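Voltage-sensor containing phosphatase (Ciona intestinalis, PDB 3V0H) probably dephosphorylates membrane phosphoinositides in response to voltage, through a catalytic region made of a PTEN-like phosphatase and a C2 domain. Local coordinates at residues Y70-E75 and V90-H95; T99-L104 and G194-M199; E152-F157 and Q171-A176. The protein carries 1 engineered substitution. All coordinates share one frame; numbering follows the deposited sequence. Where two conformers were deposited one is given.

Contact 1 of 3, residues Y70-E75 and V90-H95; sequences YNLCSE and VMIDDH. With I3P (D-myo-inositol-1,4,5-triphosphate), chain C.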
loop_
_atom_site.group_PDB
_atom_site.type_symbol
_atom_site.label_atom_id
_atom_site.label_comp_id
_atom_site.label_asym_id
_atom_site.label_seq_id
_atom_site.Cartn_x
_atom_site.Cartn_y
_atom_site.Cartn_z
ATOM N N TYR A 70 0.485 -1.903 -17.034
ATOM C CA TYR A 70 -0.363 -2.062 -15.852
ATOM C C TYR A 70 -0.696 -0.705 -15.265
ATOM O O TYR A 70 0.202 0.020 -14.846
ATOM C CB TYR A 70 0.321 -2.959 -14.805
ATOM C CG TYR A 70 0.480 -4.361 -15.329
ATOM C CD1 TYR A 70 1.584 -4.711 -16.098
ATOM C CD2 TYR A 70 -0.514 -5.318 -15.114
ATOM C CE1 TYR A 70 1.714 -5.992 -16.624
ATOM C CE2 TYR A 70 -0.391 -6.604 -15.630
ATOM C CZ TYR A 70 0.727 -6.930 -16.383
ATOM O OH TYR A 70 0.870 -8.197 -16.895
ATOM N N ASN A 71 -1.980 -0.362 -15.288
ATOM C CA ASN A 71 -2.489 0.856 -14.659
ATOM C C ASN A 71 -3.018 0.559 -13.261
ATOM O O ASN A 71 -4.026 -0.134 -13.094
ATOM C CB ASN A 71 -3.572 1.507 -15.528
ATOM C CG ASN A 71 -4.190 2.738 -14.875
ATOM O OD1 ASN A 71 -3.670 3.266 -13.891
ATOM N ND2 ASN A 71 -5.327 3.181 -15.416
ATOM N N LEU A 72 -2.340 1.112 -12.259
ATOM C CA LEU A 72 -2.662 0.825 -10.863
ATOM C C LEU A 72 -3.575 1.855 -10.191
ATOM O O LEU A 72 -3.916 1.720 -9.008
ATOM C CB LEU A 72 -1.370 0.643 -10.057
ATOM C CG LEU A 72 -0.671 -0.723 -10.118
ATOM C CD1 LEU A 72 -0.519 -1.257 -11.540
ATOM C CD2 LEU A 72 0.698 -0.624 -9.450
ATOM N N CYS A 73 -3.977 2.883 -10.930
ATOM C CA CYS A 73 -4.809 3.933 -10.352
ATOM C C CYS A 73 -6.267 3.546 -10.359
ATOM O O CYS A 73 -6.845 3.338 -11.425
ATOM C CB CYS A 73 -4.643 5.235 -11.132
ATOM S SG CYS A 73 -2.971 5.815 -11.195
ATOM N N SER A 74 -6.872 3.457 -9.179
ATOM C CA SER A 74 -8.325 3.283 -9.103
ATOM C C SER A 74 -9.035 4.542 -9.597
ATOM O O SER A 74 -10.142 4.463 -10.129
ATOM C CB SER A 74 -8.777 2.963 -7.678
ATOM O OG SER A 74 -8.579 4.082 -6.822
ATOM N N GLU A 75 -8.358 5.684 -9.450
ATOM C CA GLU A 75 -8.940 7.006 -9.670
ATOM C C GLU A 75 -9.135 7.415 -11.134
ATOM O O GLU A 75 -10.034 8.194 -11.438
ATOM C CB GLU A 75 -8.090 8.068 -8.956
ATOM C CG GLU A 75 -8.008 7.880 -7.446
ATOM C CD GLU A 75 -6.852 6.987 -6.989
ATOM O OE1 GLU A 75 -6.739 6.786 -5.754
ATOM O OE2 GLU A 75 -6.056 6.504 -7.841
ATOM N N VAL A 90 -5.293 -2.604 -12.282
ATOM C CA VAL A 90 -5.371 -3.039 -10.887
ATOM C C VAL A 90 -5.879 -1.828 -10.102
ATOM O O VAL A 90 -5.176 -0.834 -9.986
ATOM C CB VAL A 90 -3.983 -3.426 -10.303
ATOM C CG1 VAL A 90 -4.148 -4.099 -8.932
ATOM C CG2 VAL A 90 -3.199 -4.325 -11.248
ATOM N N MET A 91 -7.082 -1.910 -9.558
ATOM C CA MET A 91 -7.712 -0.762 -8.895
ATOM C C MET A 91 -7.184 -0.572 -7.478
ATOM O O MET A 91 -7.657 -1.232 -6.555
ATOM C CB MET A 91 -9.234 -0.939 -8.847
ATOM C CG MET A 91 -9.903 -1.153 -10.189
ATOM S SD MET A 91 -9.472 0.118 -11.383
ATOM C CE MET A 91 -10.814 -0.061 -12.561
ATOM N N ILE A 92 -6.208 0.318 -7.304
ATOM C CA ILE A 92 -5.636 0.600 -5.979
ATOM C C ILE A 92 -5.731 2.098 -5.696
ATOM O O ILE A 92 -5.321 2.912 -6.528
ATOM C CB ILE A 92 -4.153 0.164 -5.863
ATOM C CG1 ILE A 92 -3.946 -1.273 -6.375
ATOM C CG2 ILE A 92 -3.664 0.320 -4.402
ATOM C CD1 ILE A 92 -2.471 -1.621 -6.647
ATOM N N ASP A 93 -6.290 2.448 -4.537
ATOM C CA ASP A 93 -6.391 3.853 -4.114
ATOM C C ASP A 93 -5.013 4.382 -3.739
ATOM O O ASP A 93 -4.200 3.666 -3.158
ATOM C CB ASP A 93 -7.338 4.016 -2.910
ATOM C CG ASP A 93 -8.784 3.620 -3.213
ATOM O OD1 ASP A 93 -9.194 3.523 -4.393
ATOM O OD2 ASP A 93 -9.543 3.435 -2.235
ATOM N N ASP A 94 -4.754 5.639 -4.093
ATOM C CA ASP A 94 -3.540 6.352 -3.715
ATOM C C ASP A 94 -3.303 6.182 -2.214
ATOM O O ASP A 94 -4.243 6.281 -1.435
ATOM C CB ASP A 94 -3.734 7.830 -4.059
ATOM C CG ASP A 94 -2.426 8.606 -4.134
ATOM O OD1 ASP A 94 -2.491 9.814 -4.469
ATOM O OD2 ASP A 94 -1.351 8.035 -3.867
ATOM N N HIS A 95 -2.050 5.924 -1.825
ATOM C CA HIS A 95 -1.640 5.700 -0.413
ATOM C C HIS A 95 -2.208 4.432 0.222
ATOM O O HIS A 95 -2.159 4.274 1.448
ATOM C CB HIS A 95 -1.975 6.894 0.498
ATOM C CG HIS A 95 -1.720 8.235 -0.125
ATOM N ND1 HIS A 95 -0.459 8.679 -0.454
ATOM C CD2 HIS A 95 -2.569 9.240 -0.442
ATOM C CE1 HIS A 95 -0.544 9.889 -0.977
ATOM N NE2 HIS A 95 -1.812 10.255 -0.977
HETATM C C1 I3P C . 2.176 8.092 -5.002
HETATM C C2 I3P C . 1.724 9.417 -5.623
HETATM C C3 I3P C . 1.314 10.404 -4.527
HETATM C C4 I3P C . 2.451 10.610 -3.522
HETATM C C5 I3P C . 2.846 9.281 -2.882
HETATM C C6 I3P C . 3.274 8.279 -3.957
HETATM O O1 I3P C . 2.685 7.225 -6.002
HETATM O O2 I3P C . 2.765 9.967 -6.437
HETATM O O3 I3P C . 0.907 11.659 -5.099
HETATM O O4 I3P C . 2.020 11.484 -2.491
HETATM O O5 I3P C . 3.876 9.485 -1.910
HETATM O O6 I3P C . 3.538 7.004 -3.381
HETATM P P1 I3P C . 1.760 6.063 -6.624
HETATM O O11 I3P C . 2.762 5.189 -7.349
HETATM O O12 I3P C . 1.110 5.372 -5.455
HETATM O O13 I3P C . 0.830 6.821 -7.531
HETATM P P4 I3P C . 2.459 13.047 -2.489
HETATM O O41 I3P C . 1.574 13.550 -1.377
HETATM O O42 I3P C . 2.133 13.532 -3.882
HETATM O O43 I3P C . 3.935 13.020 -2.203
HETATM P P5 I3P C . 3.978 8.527 -0.620
HETATM O O51 I3P C . 4.688 9.359 0.411
HETATM O O52 I3P C . 2.564 8.146 -0.274
HETATM O O53 I3P C . 4.762 7.327 -1.101
#

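Contact 2 of 3, residues T99-L104 and G194-M199; sequences TLVDLL and GQLPPM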
loop_
_atom_site.group_PDB
_atom_site.type_symbol
_atom_site.label_atom_id
_atom_site.label_comp_id
_atom_site.label_asym_id
_atom_site.label_seq_id
_atom_site.Cartn_x
_atom_site.Cartn_y
_atom_site.Cartn_z
ATOM N N THR A 99 -5.961 -5.555 -2.799
ATOM C CA THR A 99 -6.324 -6.765 -2.063
ATOM C C THR A 99 -5.321 -7.844 -2.456
ATOM O O THR A 99 -4.758 -7.800 -3.554
ATOM C CB THR A 99 -7.755 -7.247 -2.383
ATOM O OG1 THR A 99 -7.832 -7.677 -3.746
ATOM C CG2 THR A 99 -8.768 -6.124 -2.133
ATOM N N LEU A 100 -5.060 -8.798 -1.566
ATOM C CA LEU A 100 -4.178 -9.909 -1.948
ATOM C C LEU A 100 -4.744 -10.691 -3.138
ATOM O O LEU A 100 -3.990 -11.133 -4.005
ATOM C CB LEU A 100 -3.880 -10.834 -0.765
ATOM C CG LEU A 100 -3.043 -10.164 0.333
ATOM C CD1 LEU A 100 -2.813 -11.102 1.513
ATOM C CD2 LEU A 100 -1.714 -9.663 -0.228
ATOM N N VAL A 101 -6.065 -10.839 -3.191
ATOM C CA VAL A 101 -6.707 -11.448 -4.373
ATOM C C VAL A 101 -6.309 -10.726 -5.665
ATOM O O VAL A 101 -5.921 -11.368 -6.642
ATOM C CB VAL A 101 -8.248 -11.521 -4.238
ATOM C CG1 VAL A 101 -8.904 -11.794 -5.598
ATOM C CG2 VAL A 101 -8.644 -12.592 -3.248
ATOM N N ASP A 102 -6.393 -9.398 -5.661
ATOM C CA ASP A 102 -6.006 -8.598 -6.832
ATOM C C ASP A 102 -4.513 -8.660 -7.127
ATOM O O ASP A 102 -4.119 -8.665 -8.291
ATOM C CB ASP A 102 -6.455 -7.140 -6.684
ATOM C CG ASP A 102 -7.952 -6.956 -6.950
ATOM O OD1 ASP A 102 -8.625 -7.942 -7.319
ATOM O OD2 ASP A 102 -8.447 -5.824 -6.785
ATOM N N LEU A 103 -3.695 -8.696 -6.077
ATOM C CA LEU A 103 -2.240 -8.794 -6.240
ATOM C C LEU A 103 -1.865 -10.106 -6.933
ATOM O O LEU A 103 -1.061 -10.103 -7.869
ATOM C CB LEU A 103 -1.513 -8.643 -4.900
ATOM C CG LEU A 103 0.020 -8.765 -4.865
ATOM C CD1 LEU A 103 0.699 -7.702 -5.734
ATOM C CD2 LEU A 103 0.508 -8.692 -3.425
ATOM N N LEU A 104 -2.452 -11.218 -6.491
ATOM C CA LEU A 104 -2.152 -12.511 -7.101
ATOM C C LEU A 104 -2.715 -12.616 -8.514
ATOM O O LEU A 104 -2.116 -13.269 -9.368
ATOM C CB LEU A 104 -2.640 -13.672 -6.227
ATOM C CG LEU A 104 -1.697 -14.174 -5.124
ATOM C CD1 LEU A 104 -1.262 -13.067 -4.152
ATOM C CD2 LEU A 104 -2.354 -15.319 -4.369
ATOM N N GLY A 194 2.685 -19.650 -3.159
ATOM C CA GLY A 194 2.307 -18.555 -4.041
ATOM C C GLY A 194 0.807 -18.314 -4.082
ATOM O O GLY A 194 0.334 -17.430 -4.804
ATOM N N GLN A 195 0.048 -19.101 -3.323
ATOM C CA GLN A 195 -1.405 -18.942 -3.309
ATOM C C GLN A 195 -1.867 -18.456 -1.944
ATOM O O GLN A 195 -1.123 -18.540 -0.960
ATOM C CB GLN A 195 -2.132 -20.240 -3.732
ATOM C CG GLN A 195 -1.747 -20.760 -5.129
ATOM C CD GLN A 195 -1.919 -19.723 -6.225
ATOM O OE1 GLN A 195 -2.852 -18.903 -6.192
ATOM N NE2 GLN A 195 -1.009 -19.736 -7.195
ATOM N N LEU A 196 -3.090 -17.936 -1.893
ATOM C CA LEU A 196 -3.671 -17.458 -0.651
ATOM C C LEU A 196 -3.642 -18.546 0.426
ATOM O O LEU A 196 -3.932 -19.711 0.138
ATOM C CB LEU A 196 -5.105 -16.990 -0.899
ATOM C CG LEU A 196 -5.530 -15.515 -0.878
ATOM C CD1 LEU A 196 -4.453 -14.515 -1.258
ATOM C CD2 LEU A 196 -6.759 -15.330 -1.756
ATOM N N PRO A 197 -3.277 -18.173 1.665
ATOM C CA PRO A 197 -3.359 -19.104 2.793
ATOM C C PRO A 197 -4.805 -19.532 3.058
ATOM O O PRO A 197 -5.731 -18.915 2.518
ATOM C CB PRO A 197 -2.845 -18.271 3.973
ATOM C CG PRO A 197 -3.033 -16.846 3.557
ATOM C CD PRO A 197 -2.810 -16.833 2.085
ATOM N N PRO A 198 -5.006 -20.584 3.878
ATOM C CA PRO A 198 -6.375 -20.940 4.237
ATOM C C PRO A 198 -7.128 -19.731 4.797
ATOM O O PRO A 198 -6.579 -18.976 5.596
ATOM C CB PRO A 198 -6.182 -21.999 5.328
ATOM C CG PRO A 198 -4.900 -22.667 4.963
ATOM C CD PRO A 198 -4.027 -21.551 4.421
ATOM N N MET A 199 -8.362 -19.555 4.339
ATOM C CA MET A 199 -9.273 -18.515 4.816
ATOM C C MET A 199 -9.354 -18.537 6.344
ATOM O O MET A 199 -9.625 -19.583 6.931
ATOM C CB MET A 199 -10.659 -18.799 4.231
ATOM C CG MET A 199 -11.458 -17.601 3.764
ATOM S SD MET A 199 -12.814 -18.118 2.675
ATOM C CE MET A 199 -11.923 -18.576 1.185
#

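Contact 3 of 3, residues E152-F157 and Q171-A176; sequences EALEYF and QGVETA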
loop_
_atom_site.group_PDB
_atom_site.type_symbol
_atom_site.label_atom_id
_atom_site.label_comp_id
_atom_site.label_asym_id
_atom_site.label_seq_id
_atom_site.Cartn_x
_atom_site.Cartn_y
_atom_site.Cartn_z
ATOM N N GLU A 152 14.659 -6.715 0.581
ATOM C CA GLU A 152 15.624 -6.528 -0.500
ATOM C C GLU A 152 14.965 -6.065 -1.794
ATOM O O GLU A 152 15.499 -5.195 -2.494
ATOM C CB GLU A 152 16.410 -7.809 -0.752
ATOM C CG GLU A 152 17.398 -8.156 0.341
ATOM C CD GLU A 152 17.997 -9.524 0.126
ATOM O OE1 GLU A 152 17.241 -10.520 0.178
ATOM O OE2 GLU A 152 19.221 -9.598 -0.106
ATOM N N ALA A 153 13.812 -6.654 -2.114
ATOM C CA ALA A 153 13.077 -6.296 -3.323
ATOM C C ALA A 153 12.655 -4.826 -3.272
ATOM O O ALA A 153 12.836 -4.091 -4.241
ATOM C CB ALA A 153 11.864 -7.215 -3.504
ATOM N N LEU A 154 12.130 -4.409 -2.122
ATOM C CA LEU A 154 11.750 -3.018 -1.889
ATOM C C LEU A 154 12.966 -2.094 -1.981
ATOM O O LEU A 154 12.899 -1.036 -2.626
ATOM C CB LEU A 154 11.061 -2.879 -0.527
ATOM C CG LEU A 154 9.589 -3.311 -0.484
ATOM C CD1 LEU A 154 9.145 -3.544 0.956
ATOM C CD2 LEU A 154 8.719 -2.261 -1.138
ATOM N N GLU A 155 14.073 -2.508 -1.356
ATOM C CA GLU A 155 15.323 -1.744 -1.412
ATOM C C GLU A 155 15.744 -1.524 -2.861
ATOM O O GLU A 155 16.106 -0.418 -3.250
ATOM C CB GLU A 155 16.449 -2.461 -0.658
ATOM C CG GLU A 155 16.382 -2.379 0.857
ATOM C CD GLU A 155 17.593 -3.006 1.536
ATOM O OE1 GLU A 155 17.442 -4.074 2.173
ATOM O OE2 GLU A 155 18.702 -2.433 1.430
ATOM N N TYR A 156 15.695 -2.591 -3.658
ATOM C CA TYR A 156 16.092 -2.513 -5.059
ATOM C C TYR A 156 15.197 -1.579 -5.869
ATOM O O TYR A 156 15.699 -0.788 -6.668
ATOM C CB TYR A 156 16.160 -3.898 -5.706
ATOM C CG TYR A 156 16.646 -3.873 -7.146
ATOM C CD1 TYR A 156 17.982 -3.581 -7.453
ATOM C CD2 TYR A 156 15.774 -4.141 -8.192
ATOM C CE1 TYR A 156 18.427 -3.560 -8.769
ATOM C CE2 TYR A 156 16.205 -4.119 -9.509
ATOM C CZ TYR A 156 17.531 -3.829 -9.792
ATOM O OH TYR A 156 17.948 -3.803 -11.101
ATOM N N PHE A 157 13.883 -1.666 -5.665
ATOM C CA PHE A 157 12.979 -0.737 -6.331
ATOM C C PHE A 157 13.380 0.712 -6.009
ATOM O O PHE A 157 13.500 1.550 -6.913
ATOM C CB PHE A 157 11.506 -0.987 -5.969
ATOM C CG PHE A 157 10.570 0.056 -6.528
ATOM C CD1 PHE A 157 10.277 0.088 -7.888
ATOM C CD2 PHE A 157 10.026 1.033 -5.701
ATOM C CE1 PHE A 157 9.428 1.067 -8.413
ATOM C CE2 PHE A 157 9.189 2.017 -6.215
ATOM C CZ PHE A 157 8.892 2.038 -7.571
ATOM N N GLN A 171 12.577 7.782 -3.480
ATOM C CA GLN A 171 11.467 7.619 -4.429
ATOM C C GLN A 171 10.982 6.167 -4.508
ATOM O O GLN A 171 10.360 5.748 -5.497
ATOM C CB GLN A 171 11.848 8.136 -5.831
ATOM C CG GLN A 171 12.215 9.636 -5.894
ATOM C CD GLN A 171 11.071 10.559 -5.492
ATOM O OE1 GLN A 171 9.925 10.132 -5.337
ATOM N NE2 GLN A 171 11.379 11.840 -5.329
ATOM N N GLY A 172 11.273 5.409 -3.455
ATOM C CA GLY A 172 10.754 4.059 -3.311
ATOM C C GLY A 172 9.518 4.043 -2.436
ATOM O O GLY A 172 8.899 5.076 -2.179
ATOM N N VAL A 173 9.158 2.855 -1.972
ATOM C CA VAL A 173 7.947 2.674 -1.182
ATOM C C VAL A 173 8.191 3.080 0.258
ATOM O O VAL A 173 9.196 2.707 0.864
ATOM C CB VAL A 173 7.468 1.217 -1.223
ATOM C CG1 VAL A 173 6.176 1.046 -0.431
ATOM C CG2 VAL A 173 7.271 0.780 -2.662
ATOM N N GLU A 174 7.255 3.842 0.808
ATOM C CA GLU A 174 7.391 4.307 2.175
ATOM C C GLU A 174 6.196 4.041 3.090
ATOM O O GLU A 174 6.386 3.788 4.280
ATOM C CB GLU A 174 7.748 5.790 2.181
ATOM C CG GLU A 174 9.165 6.078 1.736
ATOM C CD GLU A 174 9.456 7.564 1.703
ATOM O OE1 GLU A 174 8.872 8.276 0.863
ATOM O OE2 GLU A 174 10.269 8.014 2.527
ATOM N N THR A 175 4.974 4.095 2.561
ATOM C CA THR A 175 3.801 3.931 3.426
ATOM C C THR A 175 3.776 2.523 4.006
ATOM O O THR A 175 4.098 1.551 3.314
ATOM C CB THR A 175 2.467 4.244 2.720
ATOM O OG1 THR A 175 2.162 3.189 1.815
ATOM C CG2 THR A 175 2.555 5.547 1.966
ATOM N N ALA A 176 3.407 2.429 5.278
ATOM C CA ALA A 176 3.626 1.217 6.051
ATOM C C ALA A 176 2.846 0.012 5.514
ATOM O O ALA A 176 3.405 -1.085 5.404
ATOM C CB ALA A 176 3.326 1.460 7.497
HETATM O O HOH W 1 11.079 0.819 -1.918
#

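Contact 1 of 3, residues Y70-E75 and V90-H95
L72 lies alongside both V90 and I92 on the neighbouring parallel strand, its CG 4.0 Å from I92 CD1 and its CD1 near V90 CG2. All three also pack on L136 of helix 131-143, so the pair of strands is covered on this face by one helix. The backbones join in parallel fashion: V90 N gives to N71 O, I92 N to L72 O and S74 N to I92 O. N71 OD1 accepts C73 N, two residues on, at 3.0 Å, an Asx turn.

Beyond the strand ends the bonding passes to side chains. S74 OG, set between its own backbone N and carbonyl carbon (chi1 68°), donates to D93 OD1 at 2.6 Å, on the lone pair turned away from the other carboxylate oxygen. E75 bends at chi2 and brings OE1 to D94 N at 2.8 Å; this bond is nearly straight (172°) and uses the syn lone pair. R231 forms a salt bridge with D93 OD1.

D94 OD2 sits 3.5 Å above the centre of the H95 ring, and H95 ND1 donates to O52 of inositol trisphosphate at 3.1 Å. By position and by likeness to PTEN, D93 to H95 probably form the counterpart of the WPD loop, beside the P-loop residues K127, K130, G131 and R132 that also hold the ligand. R132 forms a salt bridge with E75 OE2 and a hydrogen bond to I92 O; these second-shell partners probably position its guanidinium toward the inositol trisphosphate.

Contact 2 of 3, residues T99-L104 and G194-M199
Apolar touches carry most of this contact, and L196 takes part in every apolar pair. Its two methyls are shared between successive residues of helix 100-115: CD1 reaches L100 CB at 3.8 Å, while CD2 meets V101 CG2 at 3.6 Å, the side chains of V101 and L196 crossing at about a right angle. L196 has both chi1 (-109°) and chi2 (28°) off the staggered positions, and together they bring the branched end to the helix although its CB does not aim there. L104, one turn on from L100, adds CD2 against L196 CD1; it was deposited in two conformers, so its touches are less certain.

Apolar-to-polar touches form the second group. In the conformer given, L104 CD2 lies 3.4 Å from G194 O and 3.7 Å from L196 N, so a methyl rests on the peptide backbone. G194 has a positive phi of 91°, where a side chain would press on the carbonyl oxygen before it.

Hydrogen bonds gather at the start of the helix instead. T99 is the N-cap, its OG1 accepting D102 N at 2.9 Å, and L100 N is taken by D269 OD1 on a strand of the C2 sandwich. L100 also packs on Y181, Y184 and I188 of helix 176-191 and on L298.

The segment 194-199 connects helix 176-191 to strand 202-210 of the C2 domain, so the contact lays the interdomain linker along a phosphatase helix. What joins the two segments directly is van der Waals contact, which depends on close fit of methyls and not on bond direction.

Contact 3 of 3, residues E152-F157 and Q171-A176
This is a buried, mainly apolar contact between helix 150-161 and the loop that leads into helix 176-191, with one water bridging the backbones. V173 is the residue of the loop that points at the helix. Its CG2, anti to the carbonyl carbon, lies 3.7 Å from L154 CD2 and 4.1 Å from F157 CD2, so one methyl touches both the leucine and the ring. F157, with CG anti to its backbone N (chi1 174°), swings the ring out from the helix to the loop; CE2 packs on G172 CA at 3.9 Å and comes 4.0 Å from Q171 O. The side chains of F157 and V173 cross at about a right angle.

The segment 171-176 probably corresponds to the TI loop of PTEN, one of the loops that border the phosphatase pocket, and here it passes close to the P-loop. K130 of the P-loop bonds G172 O and forms a salt bridge with E174 OE1, and T175 touches a bound inositol trisphosphate. The side chain of V173 itself is about 6 Å from a bound inositol trisphosphate. L154 and V173 both pack on I179 of helix 176-191, and F157 rests on V137 and S138 of helix 131-143.

Polar backbone groups in this interior are met by the water: it donates to L154 O at 2.7 Å and accepts from V173 N at 2.8 Å, lying at the edge of the F157 ring and in its plane. Away from the helix, Q171 OE1 is bonded by K15.

Contact 3 is buried, contact 1 is partly buried, and contact 2 lies at the surface. Helix 131-143 is common ground: L72, V90 and I92 of contact 1 and L103 from the helix of contact 2 rest on its L136, while F157 of contact 3 rests on the adjacent V137 and S138, and L154 on S138. Contacts 1 and 3, with centres 17 Å apart, approach the phosphatase pocket by different loops, and each is met by a P-loop residue, R132 and K130 respectively. Their chemistry differs accordingly: carboxylates and strand bonds in 70-75/90-95, a methyl, a ring and a water in 152-157/171-176. Contact 2, adjoining contact 1 in sequence, instead ties the phosphatase to its C2 linker through methyls.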